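Local coordinates for glycosylation Associate Protein 1 (Streptococcus agalactiae serotype V, PDB 6OYC) that probably acts as a component of the accessory Sec system, joining two partner proteins in a complex linked to adhesin glycosylation and secretion, at residues D78-I91 against Y146-L158. Numbering follows the deposited sequence.
Sequences DDIQEIGNVRQQMI and YLFDDRGFLSSIL
Arg151, in the type I turn Asp149-Gly152 of the hairpin joining strands 141-148 and 154-161, reaches back to Asp78 in helix 76-80. The grip is end-on: NH1 lies 2.9 Å from Asp78 OD2 and NH2 3.1 Å from Asp78 OD1, both oxygens in the guanidinium plane but met from above the carboxylate plane. A water joins NH1 to Gly84 O. Asp149 takes the neighbouring edge side-on, through NE and NH2, and its OD1 also accepts the backbone N of Arg151, an Asx turn that steadies the arginine's base. Ile83 CG2 lies over one guanidinium face, 3.5 Å above the plane, while Val86 CG1 rests 3.6 Å from Arg151 CD. The same two side chains also touch the Phe153 ring: Ile83 CG1 lies 3.6 Å from Phe153 CZ, crossing at about a right angle. Asp149 CB sits over one face of that ring. Beside this packed centre, Gln81 NE2 donates a nearly straight bond (169°) to Ser155 OG, though its stronger partner is Leu171 O, and Ser155 OG also bonds Tyr55 OH.

Residues 87-89 form the more open side, where a water links Arg87 O, Gln89 NE2 and Arg151 O. Gln89 N bonds Arg151 O at 2.8 Å, Gln89 O receives a CA-H contact from Gly152, and exposed Gln88 contributes mainly a CA-H contact to Arg151 O. Beyond it, Ile91 CD1 meets Phe148 CD1 at 3.5 Å. One buried arginine thus ties hairpin to helix; shared by two carboxylates, it probably offsets their mutual repulsion, favouring their charged forms, while bonds on two edges fix its rotation.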
loop_
_atom_site.group_PDB
_atom_site.type_symbol
_atom_site.label_atom_id
_atom_site.label_comp_id
_atom_site.label_asym_id
_atom_site.label_seq_id
_atom_site.Cartn_x
_atom_site.Cartn_y
_atom_site.Cartn_z
ATOM N N ASP A 78 4.384 -20.469 0.239
ATOM C CA ASP A 78 3.534 -21.442 -0.448
ATOM C C ASP A 78 4.307 -22.732 -0.743
ATOM O O ASP A 78 3.808 -23.843 -0.525
ATOM C CB ASP A 78 2.993 -20.836 -1.749
ATOM C CG ASP A 78 1.745 -19.965 -1.539
ATOM O OD1 ASP A 78 1.481 -19.472 -0.419
ATOM O OD2 ASP A 78 1.023 -19.764 -2.526
ATOM N N ASP A 79 5.529 -22.589 -1.250
ATOM C CA ASP A 79 6.411 -23.727 -1.513
ATOM C C ASP A 79 6.701 -24.508 -0.232
ATOM O O ASP A 79 6.469 -25.718 -0.153
ATOM C CB ASP A 79 7.700 -23.181 -2.133
ATOM C CG ASP A 79 8.652 -24.266 -2.615
ATOM O OD1 ASP A 79 8.468 -25.455 -2.295
ATOM O OD2 ASP A 79 9.612 -23.898 -3.321
ATOM N N ILE A 80 7.223 -23.822 0.782
ATOM C CA ILE A 80 7.465 -24.451 2.077
ATOM C C ILE A 80 6.235 -25.214 2.547
ATOM O O ILE A 80 6.313 -26.396 2.900
ATOM C CB ILE A 80 7.881 -23.389 3.104
ATOM C CG1 ILE A 80 9.187 -22.739 2.666
ATOM C CG2 ILE A 80 7.970 -23.991 4.507
ATOM C CD1 ILE A 80 9.620 -21.628 3.583
ATOM N N GLN A 81 5.081 -24.548 2.564
ATOM C CA GLN A 81 3.905 -25.106 3.216
ATOM C C GLN A 81 3.179 -26.151 2.377
ATOM O O GLN A 81 2.150 -26.650 2.836
ATOM C CB GLN A 81 2.932 -23.984 3.592
ATOM C CG GLN A 81 3.428 -23.080 4.716
ATOM C CD GLN A 81 2.453 -21.971 5.007
ATOM O OE1 GLN A 81 2.659 -20.825 4.578
ATOM N NE2 GLN A 81 1.356 -22.304 5.712
ATOM N N GLU A 82 3.674 -26.478 1.173
ATOM C CA GLU A 82 3.113 -27.554 0.332
ATOM C C GLU A 82 1.664 -27.266 -0.034
ATOM O O GLU A 82 0.800 -28.151 -0.009
ATOM C CB GLU A 82 3.237 -28.929 1.000
ATOM C CG GLU A 82 4.674 -29.353 1.157
ATOM C CD GLU A 82 4.844 -30.651 1.931
ATOM O OE1 GLU A 82 3.840 -31.358 2.183
ATOM O OE2 GLU A 82 5.998 -30.944 2.298
ATOM N N ILE A 83 1.391 -26.007 -0.362
ATOM C CA ILE A 83 0.018 -25.620 -0.629
ATOM C C ILE A 83 -0.435 -26.129 -1.996
ATOM O O ILE A 83 -1.507 -26.731 -2.119
ATOM C CB ILE A 83 -0.128 -24.096 -0.450
ATOM C CG1 ILE A 83 -0.146 -23.797 1.056
ATOM C CG2 ILE A 83 -1.393 -23.562 -1.114
ATOM C CD1 ILE A 83 0.422 -22.462 1.411
ATOM N N GLY A 84 0.383 -25.958 -3.034
ATOM C CA GLY A 84 -0.033 -26.533 -4.306
ATOM C C GLY A 84 -1.259 -25.830 -4.863
ATOM O O GLY A 84 -1.518 -24.652 -4.606
ATOM N N ASN A 85 -2.039 -26.561 -5.637
ATOM C CA ASN A 85 -3.203 -25.957 -6.274
ATOM C C ASN A 85 -4.469 -26.304 -5.489
ATOM O O ASN A 85 -5.294 -27.114 -5.893
ATOM C CB ASN A 85 -3.280 -26.407 -7.727
ATOM C CG ASN A 85 -4.520 -25.900 -8.418
ATOM O OD1 ASN A 85 -4.890 -24.736 -8.289
ATOM N ND2 ASN A 85 -5.157 -26.780 -9.197
ATOM N N VAL A 86 -4.604 -25.645 -4.340
ATOM C CA VAL A 86 -5.662 -25.962 -3.388
ATOM C C VAL A 86 -7.004 -25.471 -3.912
ATOM O O VAL A 86 -7.095 -24.406 -4.537
ATOM C CB VAL A 86 -5.334 -25.330 -2.024
ATOM C CG1 VAL A 86 -5.339 -23.805 -2.119
ATOM C CG2 VAL A 86 -6.332 -25.773 -0.977
ATOM N N ARG A 87 -8.052 -26.255 -3.680
ATOM C CA ARG A 87 -9.408 -25.791 -3.968
ATOM C C ARG A 87 -9.754 -24.607 -3.054
ATOM O O ARG A 87 -9.642 -24.705 -1.824
ATOM C CB ARG A 87 -10.410 -26.935 -3.783
ATOM C CG ARG A 87 -11.876 -26.496 -3.908
ATOM C CD ARG A 87 -12.890 -27.652 -3.799
ATOM N NE ARG A 87 -13.084 -28.117 -2.425
ATOM C CZ ARG A 87 -13.825 -27.498 -1.506
ATOM N NH1 ARG A 87 -14.458 -26.350 -1.792
ATOM N NH2 ARG A 87 -13.918 -28.027 -0.286
ATOM N N GLN A 88 -10.240 -23.543 -3.619
ATOM C CA GLN A 88 -10.643 -22.373 -2.885
ATOM C C GLN A 88 -11.860 -22.640 -2.032
ATOM O O GLN A 88 -12.772 -23.226 -2.468
ATOM C CB GLN A 88 -11.072 -21.318 -3.879
ATOM C CG GLN A 88 -10.275 -20.045 -3.963
ATOM C CD GLN A 88 -9.812 -19.692 -5.394
ATOM O OE1 GLN A 88 -10.597 -19.573 -6.326
ATOM N NE2 GLN A 88 -8.505 -19.543 -5.551
ATOM N N GLN A 89 -11.860 -22.218 -0.800
ATOM C CA GLN A 89 -13.036 -22.350 0.045
ATOM C C GLN A 89 -13.385 -20.984 0.607
ATOM O O GLN A 89 -12.501 -20.156 0.835
ATOM C CB GLN A 89 -12.811 -23.324 1.230
ATOM C CG GLN A 89 -12.665 -24.785 0.886
ATOM C CD GLN A 89 -12.270 -25.610 2.116
ATOM O OE1 GLN A 89 -13.136 -26.119 2.834
ATOM N NE2 GLN A 89 -10.966 -25.708 2.384
ATOM N N MET A 90 -14.677 -20.764 0.867
ATOM C CA MET A 90 -15.182 -19.502 1.414
ATOM C C MET A 90 -15.605 -19.760 2.856
ATOM O O MET A 90 -16.712 -20.232 3.109
ATOM C CB MET A 90 -16.346 -18.967 0.584
ATOM C CG MET A 90 -16.144 -19.113 -0.922
ATOM S SD MET A 90 -14.665 -18.243 -1.499
ATOM C CE MET A 90 -14.837 -16.607 -0.757
ATOM N N ILE A 91 -14.731 -19.441 3.801
ATOM C CA ILE A 91 -14.969 -19.810 5.191
ATOM C C ILE A 91 -16.012 -18.887 5.811
ATOM O O ILE A 91 -15.836 -17.665 5.840
ATOM C CB ILE A 91 -13.671 -19.776 6.007
ATOM C CG1 ILE A 91 -12.623 -20.711 5.407
ATOM C CG2 ILE A 91 -13.983 -20.147 7.463
ATOM C CD1 ILE A 91 -11.262 -20.535 6.029
ATOM N N TYR A 146 -5.496 -17.881 14.992
ATOM C CA TYR A 146 -5.670 -18.657 13.770
ATOM C C TYR A 146 -5.529 -17.725 12.576
ATOM O O TYR A 146 -6.300 -16.775 12.459
ATOM C CB TYR A 146 -7.046 -19.305 13.736
ATOM C CG TYR A 146 -7.271 -20.421 14.726
ATOM C CD1 TYR A 146 -7.695 -20.150 16.025
ATOM C CD2 TYR A 146 -7.109 -21.752 14.351
ATOM C CE1 TYR A 146 -7.926 -21.173 16.929
ATOM C CE2 TYR A 146 -7.329 -22.785 15.250
ATOM C CZ TYR A 146 -7.734 -22.491 16.536
ATOM O OH TYR A 146 -7.965 -23.504 17.433
ATOM N N LEU A 147 -4.553 -17.983 11.699
ATOM C CA LEU A 147 -4.336 -17.184 10.487
ATOM C C LEU A 147 -4.866 -17.959 9.291
ATOM O O LEU A 147 -4.378 -19.057 8.997
ATOM C CB LEU A 147 -2.861 -16.891 10.219
ATOM C CG LEU A 147 -2.045 -15.803 10.891
ATOM C CD1 LEU A 147 -2.690 -14.426 10.678
ATOM C CD2 LEU A 147 -1.849 -16.147 12.380
ATOM N N PHE A 148 -5.822 -17.380 8.589
ATOM C CA PHE A 148 -6.427 -18.037 7.444
ATOM C C PHE A 148 -5.851 -17.464 6.162
ATOM O O PHE A 148 -5.696 -16.244 6.037
ATOM C CB PHE A 148 -7.949 -17.882 7.478
ATOM C CG PHE A 148 -8.582 -18.582 8.644
ATOM C CD1 PHE A 148 -8.958 -19.923 8.542
ATOM C CD2 PHE A 148 -8.777 -17.914 9.857
ATOM C CE1 PHE A 148 -9.534 -20.576 9.612
ATOM C CE2 PHE A 148 -9.348 -18.575 10.940
ATOM C CZ PHE A 148 -9.727 -19.905 10.816
ATOM N N ASP A 149 -5.506 -18.355 5.237
ATOM C CA ASP A 149 -5.165 -18.005 3.868
ATOM C C ASP A 149 -6.422 -17.558 3.140
ATOM O O ASP A 149 -7.526 -18.040 3.420
ATOM C CB ASP A 149 -4.556 -19.232 3.161
ATOM C CG ASP A 149 -3.801 -18.886 1.870
ATOM O OD1 ASP A 149 -4.464 -18.704 0.818
ATOM O OD2 ASP A 149 -2.541 -18.818 1.916
ATOM N N ASP A 150 -6.260 -16.638 2.185
ATOM C CA ASP A 150 -7.441 -16.212 1.430
ATOM C C ASP A 150 -7.968 -17.293 0.494
ATOM O O ASP A 150 -9.027 -17.108 -0.095
ATOM C CB ASP A 150 -7.166 -14.921 0.648
ATOM C CG ASP A 150 -6.103 -15.078 -0.441
ATOM O OD1 ASP A 150 -6.041 -16.128 -1.114
ATOM O OD2 ASP A 150 -5.339 -14.106 -0.669
ATOM N N ARG A 151 -7.253 -18.397 0.319
ATOM C CA ARG A 151 -7.827 -19.544 -0.375
ATOM C C ARG A 151 -8.738 -20.374 0.541
ATOM O O ARG A 151 -9.294 -21.381 0.098
ATOM C CB ARG A 151 -6.725 -20.396 -1.008
ATOM C CG ARG A 151 -6.049 -19.707 -2.200
ATOM C CD ARG A 151 -4.654 -20.258 -2.527
ATOM N NE ARG A 151 -3.681 -20.034 -1.458
ATOM C CZ ARG A 151 -2.358 -20.076 -1.625
ATOM N NH1 ARG A 151 -1.847 -20.336 -2.821
ATOM N NH2 ARG A 151 -1.546 -19.850 -0.595
ATOM N N GLY A 152 -8.918 -19.948 1.787
ATOM C CA GLY A 152 -9.863 -20.571 2.691
ATOM C C GLY A 152 -9.402 -21.847 3.363
ATOM O O GLY A 152 -10.214 -22.751 3.570
ATOM N N PHE A 153 -8.113 -21.960 3.695
ATOM C CA PHE A 153 -7.615 -23.014 4.569
ATOM C C PHE A 153 -6.900 -22.366 5.749
ATOM O O PHE A 153 -6.549 -21.180 5.704
ATOM C CB PHE A 153 -6.682 -23.981 3.815
ATOM C CG PHE A 153 -5.416 -23.342 3.305
ATOM C CD1 PHE A 153 -4.291 -23.252 4.116
ATOM C CD2 PHE A 153 -5.352 -22.836 2.013
ATOM C CE1 PHE A 153 -3.112 -22.661 3.647
ATOM C CE2 PHE A 153 -4.181 -22.241 1.536
ATOM C CZ PHE A 153 -3.058 -22.156 2.365
ATOM N N LEU A 154 -6.677 -23.145 6.814
ATOM C CA LEU A 154 -5.888 -22.661 7.959
ATOM C C LEU A 154 -4.407 -22.680 7.594
ATOM O O LEU A 154 -3.837 -23.750 7.418
ATOM C CB LEU A 154 -6.133 -23.512 9.203
ATOM C CG LEU A 154 -5.375 -23.074 10.479
ATOM C CD1 LEU A 154 -5.699 -21.634 10.903
ATOM C CD2 LEU A 154 -5.685 -24.023 11.598
ATOM N N SER A 155 -3.783 -21.498 7.494
ATOM C CA SER A 155 -2.387 -21.358 7.100
ATOM C C SER A 155 -1.419 -21.496 8.270
ATOM O O SER A 155 -0.363 -22.122 8.123
ATOM C CB SER A 155 -2.155 -20.008 6.409
ATOM O OG SER A 155 -0.803 -19.880 5.968
ATOM N N SER A 156 -1.746 -20.933 9.430
ATOM C CA SER A 156 -0.832 -21.028 10.556
ATOM C C SER A 156 -1.571 -20.724 11.860
ATOM O O SER A 156 -2.670 -20.165 11.858
ATOM C CB SER A 156 0.376 -20.094 10.356
ATOM O OG SER A 156 0.046 -18.721 10.547
ATOM N N ILE A 157 -0.946 -21.109 12.980
ATOM C CA ILE A 157 -1.432 -20.785 14.323
ATOM C C ILE A 157 -0.296 -20.154 15.102
ATOM O O ILE A 157 0.795 -20.727 15.185
ATOM C CB ILE A 157 -1.939 -22.011 15.103
ATOM C CG1 ILE A 157 -3.020 -22.762 14.347
ATOM C CG2 ILE A 157 -2.469 -21.594 16.455
ATOM C CD1 ILE A 157 -3.269 -24.120 14.953
ATOM N N LEU A 158 -0.560 -18.998 15.696
ATOM C CA LEU A 158 0.410 -18.294 16.525
ATOM C C LEU A 158 0.029 -18.550 17.981
ATOM O O LEU A 158 -1.040 -18.124 18.426
ATOM C CB LEU A 158 0.410 -16.797 16.190
ATOM C CG LEU A 158 1.695 -16.017 16.498
ATOM C CD1 LEU A 158 1.716 -14.618 15.867
ATOM C CD2 LEU A 158 1.918 -15.935 18.013
HETATM O O HOH W 1 -2.709 -22.093 -4.939
HETATM O O HOH W 2 -8.961 -24.223 0.723
#